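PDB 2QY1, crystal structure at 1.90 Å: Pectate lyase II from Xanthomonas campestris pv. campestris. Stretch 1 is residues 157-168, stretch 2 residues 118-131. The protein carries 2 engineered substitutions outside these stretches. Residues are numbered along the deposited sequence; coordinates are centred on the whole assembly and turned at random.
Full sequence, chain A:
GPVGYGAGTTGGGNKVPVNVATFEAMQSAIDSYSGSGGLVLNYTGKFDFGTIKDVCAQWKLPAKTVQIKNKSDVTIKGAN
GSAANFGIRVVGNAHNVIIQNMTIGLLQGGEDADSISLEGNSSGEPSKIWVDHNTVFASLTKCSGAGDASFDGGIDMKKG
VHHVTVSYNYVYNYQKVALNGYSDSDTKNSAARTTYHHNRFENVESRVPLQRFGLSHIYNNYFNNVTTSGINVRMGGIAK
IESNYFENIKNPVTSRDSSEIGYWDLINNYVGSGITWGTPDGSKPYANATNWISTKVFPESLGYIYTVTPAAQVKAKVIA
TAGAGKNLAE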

# COMPACT_ATOMS: atom_id res chain seq x y z
N MET A 157 -4.05 -3.37 -4.14
CA MET A 157 -5.27 -4.17 -4.08
C MET A 157 -6.14 -3.96 -5.32
O MET A 157 -6.12 -2.89 -5.94
CB MET A 157 -6.05 -3.93 -2.77
CG MET A 157 -6.63 -2.54 -2.58
SD MET A 157 -7.04 -2.20 -0.85
CE MET A 157 -5.43 -1.81 -0.18
N LYS A 158 -6.89 -4.99 -5.70
CA LYS A 158 -7.71 -4.95 -6.90
C LYS A 158 -8.88 -5.92 -6.83
O LYS A 158 -8.90 -6.82 -5.98
CB LYS A 158 -6.86 -5.24 -8.14
CG LYS A 158 -6.23 -6.63 -8.16
CD LYS A 158 -5.47 -6.88 -9.45
CE LYS A 158 -4.58 -8.10 -9.33
NZ LYS A 158 -3.56 -8.14 -10.42
N LYS A 159 -9.84 -5.73 -7.72
CA LYS A 159 -10.95 -6.67 -7.92
C LYS A 159 -11.84 -6.86 -6.68
O LYS A 159 -12.34 -7.96 -6.42
CB LYS A 159 -10.45 -8.01 -8.49
CG LYS A 159 -9.83 -7.89 -9.89
CD LYS A 159 -9.37 -9.25 -10.43
CE LYS A 159 -7.98 -9.61 -9.92
NZ LYS A 159 -7.66 -11.06 -10.09
N GLY A 160 -12.03 -5.79 -5.93
CA GLY A 160 -13.04 -5.76 -4.87
C GLY A 160 -12.60 -6.11 -3.47
O GLY A 160 -13.44 -6.42 -2.62
N VAL A 161 -11.30 -6.06 -3.21
CA VAL A 161 -10.78 -6.16 -1.85
C VAL A 161 -11.40 -5.02 -1.05
O VAL A 161 -11.40 -3.87 -1.50
CB VAL A 161 -9.24 -6.08 -1.81
CG1 VAL A 161 -8.73 -6.12 -0.37
CG2 VAL A 161 -8.62 -7.20 -2.63
N HIS A 162 -11.94 -5.33 0.13
CA HIS A 162 -12.64 -4.32 0.92
C HIS A 162 -12.31 -4.38 2.41
O HIS A 162 -11.94 -5.43 2.93
CB HIS A 162 -14.15 -4.40 0.70
CG HIS A 162 -14.76 -5.70 1.10
ND1 HIS A 162 -15.39 -5.89 2.32
CD2 HIS A 162 -14.86 -6.88 0.44
CE1 HIS A 162 -15.84 -7.13 2.39
NE2 HIS A 162 -15.54 -7.75 1.27
N HIS A 163 -12.45 -3.23 3.07
CA HIS A 163 -12.21 -3.08 4.51
C HIS A 163 -10.77 -3.39 4.92
O HIS A 163 -10.47 -4.42 5.54
CB HIS A 163 -13.25 -3.84 5.33
CG HIS A 163 -14.63 -3.26 5.21
ND1 HIS A 163 -15.54 -3.70 4.27
CD2 HIS A 163 -15.23 -2.24 5.86
CE1 HIS A 163 -16.65 -3.00 4.37
NE2 HIS A 163 -16.49 -2.10 5.33
N VAL A 164 -9.90 -2.45 4.56
CA VAL A 164 -8.46 -2.59 4.69
C VAL A 164 -7.88 -1.34 5.34
O VAL A 164 -8.29 -0.22 5.01
CB VAL A 164 -7.79 -2.81 3.30
CG1 VAL A 164 -6.27 -2.85 3.41
CG2 VAL A 164 -8.31 -4.10 2.66
N THR A 165 -6.95 -1.53 6.27
CA THR A 165 -6.14 -0.44 6.79
C THR A 165 -4.69 -0.61 6.36
O THR A 165 -4.08 -1.66 6.57
CB THR A 165 -6.24 -0.32 8.33
OG1 THR A 165 -7.53 0.20 8.69
CG2 THR A 165 -5.17 0.63 8.88
N VAL A 166 -4.17 0.43 5.72
CA VAL A 166 -2.78 0.50 5.29
C VAL A 166 -2.16 1.60 6.15
O VAL A 166 -2.33 2.79 5.87
CB VAL A 166 -2.69 0.85 3.78
CG1 VAL A 166 -1.25 1.01 3.33
CG2 VAL A 166 -3.41 -0.20 2.93
N SER A 167 -1.44 1.21 7.21
CA SER A 167 -0.97 2.17 8.21
C SER A 167 0.50 2.03 8.59
O SER A 167 1.04 0.93 8.64
CB SER A 167 -1.84 2.09 9.46
OG SER A 167 -1.85 0.78 10.00
N TYR A 168 1.14 3.17 8.86
CA TYR A 168 2.52 3.24 9.35
C TYR A 168 3.54 2.49 8.49
O TYR A 168 4.53 1.97 9.00
CB TYR A 168 2.61 2.76 10.80
CG TYR A 168 1.83 3.61 11.78
CD1 TYR A 168 2.40 4.72 12.39
CD2 TYR A 168 0.51 3.29 12.11
CE1 TYR A 168 1.69 5.49 13.30
CE2 TYR A 168 -0.22 4.06 13.02
CZ TYR A 168 0.38 5.16 13.60
OH TYR A 168 -0.32 5.93 14.50
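Stretch 2 118-131: LEGNSSGEPSKIWV

Stretch 2 lies alongside stretch 1 as a parallel neighbour, pairing with it first through one short strand segment and then, beyond a corner in each stretch, through a second, so that the contact is mainly backbone hydrogen bonding backed by apolar side-chain contacts. The two stretches bury 944 Å² between them, both sides summed.

In the first segment Leu118 pairs with Met157 and Glu119 with Lys158. Lys158 N donates to Leu118 O (3.1 Å), and Gly120 N returns a nearly straight bond to Lys158 O (3.1 Å), the alternation expected of parallel strands. The side chains of Leu118 and Met157 share one face, with Leu118 CB 3.8 Å from Met157 CB. On the other face Glu119 OE1 forms a long salt bridge with Lys158 NZ (4.0 Å).

After Glu119 the chain leaves the strand. Gly120 has no side chain, and its backbone passes so close to Lys159 that an ideal CB would fall 2.2 Å from Lys159 O; Gly120 O also accepts a weak hydrogen bond from Lys159 NZ (3.0 Å). A type I turn from Asn121 to Gly124 then carries the chain outward, with Ser122 and Ser123 out of reach of stretch 1, before Glu125 brings it back against Gly160, its CB 3.4 Å from Gly160 O. One water links Glu125 OE1 to Gly160 O, and another joins Glu125 O to His162 NE2.

Val161 fills the space between the two ends of this excursion: its CG2 lies 3.9 Å from Leu118 CB and 3.8 Å from Pro126 CD. Next, Pro126 O accepts a hydrogen bond from His162 N (3.1 Å), and Ser127 CB sits over one face of the His162 imidazole, 3.5 Å from the ring centroid. Lys128 and His163 sit at the corners of their stretches, both with positive phi, and here the pairing loosens: Lys128 N to His162 O (3.4 Å) and Ile129 N to His163 O (3.3 Å) are weak bonds.

Beyond the corners the register tightens. The strands through Trp130 and Thr165 run parallel at 7°, their axes approaching to 4.9 Å. Thr165 N donates to Ile129 O (3.0 Å), Val131 N to Thr165 O (2.9 Å) and Ser167 N to Val131 O (2.9 Å). Ile129 and Val131 share a face with Val164 and Val166; Ile129 CB is 3.9 Å from Val164 CG2. Trp130 lies on the other face with Thr165, and the edge of its indole reaches along the strand to Ser167, where NE1 donates to Ser167 OG (3.0 Å).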

# COMPACT_ATOMS: atom_id res chain seq x y z
N LEU A 118 -3.07 -7.59 -2.68
CA LEU A 118 -4.35 -8.14 -2.26
C LEU A 118 -5.26 -8.21 -3.48
O LEU A 118 -5.42 -7.22 -4.19
CB LEU A 118 -4.98 -7.24 -1.19
CG LEU A 118 -4.08 -6.69 -0.07
CD1 LEU A 118 -4.85 -5.71 0.82
CD2 LEU A 118 -3.45 -7.81 0.75
N GLU A 119 -5.84 -9.37 -3.74
CA GLU A 119 -6.63 -9.53 -4.96
C GLU A 119 -7.85 -10.43 -4.85
O GLU A 119 -7.77 -11.58 -4.41
CB GLU A 119 -5.75 -9.97 -6.14
CG GLU A 119 -4.53 -10.80 -5.75
CD GLU A 119 -3.53 -10.91 -6.88
OE1 GLU A 119 -3.93 -11.30 -8.00
OE2 GLU A 119 -2.33 -10.62 -6.64
N GLY A 120 -8.99 -9.88 -5.26
CA GLY A 120 -10.20 -10.66 -5.44
C GLY A 120 -10.09 -11.49 -6.71
O GLY A 120 -9.33 -11.15 -7.62
N ASN A 121 -10.83 -12.60 -6.74
CA ASN A 121 -11.00 -13.39 -7.96
C ASN A 121 -12.39 -14.03 -7.98
O ASN A 121 -13.25 -13.64 -7.19
CB ASN A 121 -9.86 -14.42 -8.13
CG ASN A 121 -9.74 -15.41 -6.96
OD1 ASN A 121 -8.68 -16.00 -6.74
ND2 ASN A 121 -10.82 -15.59 -6.22
N SER A 122 -12.60 -14.99 -8.87
CA SER A 122 -13.91 -15.64 -9.00
C SER A 122 -14.34 -16.41 -7.75
O SER A 122 -15.53 -16.67 -7.56
CB SER A 122 -13.94 -16.56 -10.23
OG SER A 122 -12.93 -17.55 -10.17
N SER A 123 -13.38 -16.74 -6.89
CA SER A 123 -13.66 -17.50 -5.66
C SER A 123 -14.03 -16.61 -4.47
O SER A 123 -14.57 -17.09 -3.48
CB SER A 123 -12.46 -18.38 -5.30
OG SER A 123 -11.45 -17.63 -4.65
N GLY A 124 -13.74 -15.31 -4.58
CA GLY A 124 -14.04 -14.37 -3.51
C GLY A 124 -13.09 -13.18 -3.47
O GLY A 124 -12.15 -13.11 -4.27
N GLU A 125 -13.35 -12.26 -2.55
CA GLU A 125 -12.54 -11.05 -2.41
C GLU A 125 -12.04 -10.91 -0.97
O GLU A 125 -12.84 -11.00 -0.04
CB GLU A 125 -13.35 -9.80 -2.78
CG GLU A 125 -13.95 -9.79 -4.19
CD GLU A 125 -15.31 -10.45 -4.27
OE1 GLU A 125 -16.13 -10.23 -3.35
OE2 GLU A 125 -15.57 -11.17 -5.26
N PRO A 126 -10.72 -10.71 -0.79
CA PRO A 126 -10.18 -10.50 0.55
C PRO A 126 -10.81 -9.32 1.29
O PRO A 126 -11.17 -8.31 0.68
CB PRO A 126 -8.69 -10.24 0.29
CG PRO A 126 -8.42 -10.96 -0.99
CD PRO A 126 -9.65 -10.72 -1.81
N SER A 127 -10.95 -9.47 2.61
CA SER A 127 -11.51 -8.43 3.47
C SER A 127 -10.91 -8.50 4.86
O SER A 127 -10.39 -9.55 5.26
CB SER A 127 -13.04 -8.53 3.54
OG SER A 127 -13.46 -9.69 4.24
N LYS A 128 -10.99 -7.39 5.59
CA LYS A 128 -10.36 -7.24 6.90
C LYS A 128 -8.87 -7.57 6.80
O LYS A 128 -8.41 -8.60 7.30
CB LYS A 128 -11.05 -8.07 8.00
CG LYS A 128 -12.57 -7.79 8.19
CD LYS A 128 -12.96 -6.31 8.12
CE LYS A 128 -12.56 -5.52 9.37
NZ LYS A 128 -13.20 -4.16 9.42
N ILE A 129 -8.14 -6.70 6.11
CA ILE A 129 -6.69 -6.85 5.96
C ILE A 129 -6.00 -5.66 6.62
O ILE A 129 -6.43 -4.52 6.47
CB ILE A 129 -6.26 -6.94 4.46
CG1 ILE A 129 -7.18 -7.87 3.65
CG2 ILE A 129 -4.77 -7.34 4.35
CD1 ILE A 129 -7.18 -9.35 4.05
N TRP A 130 -4.94 -5.94 7.37
CA TRP A 130 -4.16 -4.89 8.01
C TRP A 130 -2.72 -4.96 7.54
O TRP A 130 -1.99 -5.89 7.89
CB TRP A 130 -4.22 -5.03 9.54
CG TRP A 130 -3.69 -3.85 10.30
CD1 TRP A 130 -3.65 -2.54 9.89
CD2 TRP A 130 -3.16 -3.86 11.64
NE1 TRP A 130 -3.11 -1.74 10.88
CE2 TRP A 130 -2.80 -2.52 11.96
CE3 TRP A 130 -2.94 -4.86 12.59
CZ2 TRP A 130 -2.24 -2.17 13.20
CZ3 TRP A 130 -2.38 -4.51 13.82
CH2 TRP A 130 -2.04 -3.17 14.11
N VAL A 131 -2.33 -3.99 6.72
CA VAL A 131 -0.95 -3.88 6.24
C VAL A 131 -0.30 -2.77 7.07
O VAL A 131 -0.58 -1.59 6.86
CB VAL A 131 -0.91 -3.56 4.72
CG1 VAL A 131 0.53 -3.37 4.23
CG2 VAL A 131 -1.60 -4.67 3.92
O HOH W 1 -15.96 -7.04 -2.94
O HOH W 2 -15.39 -10.31 0.64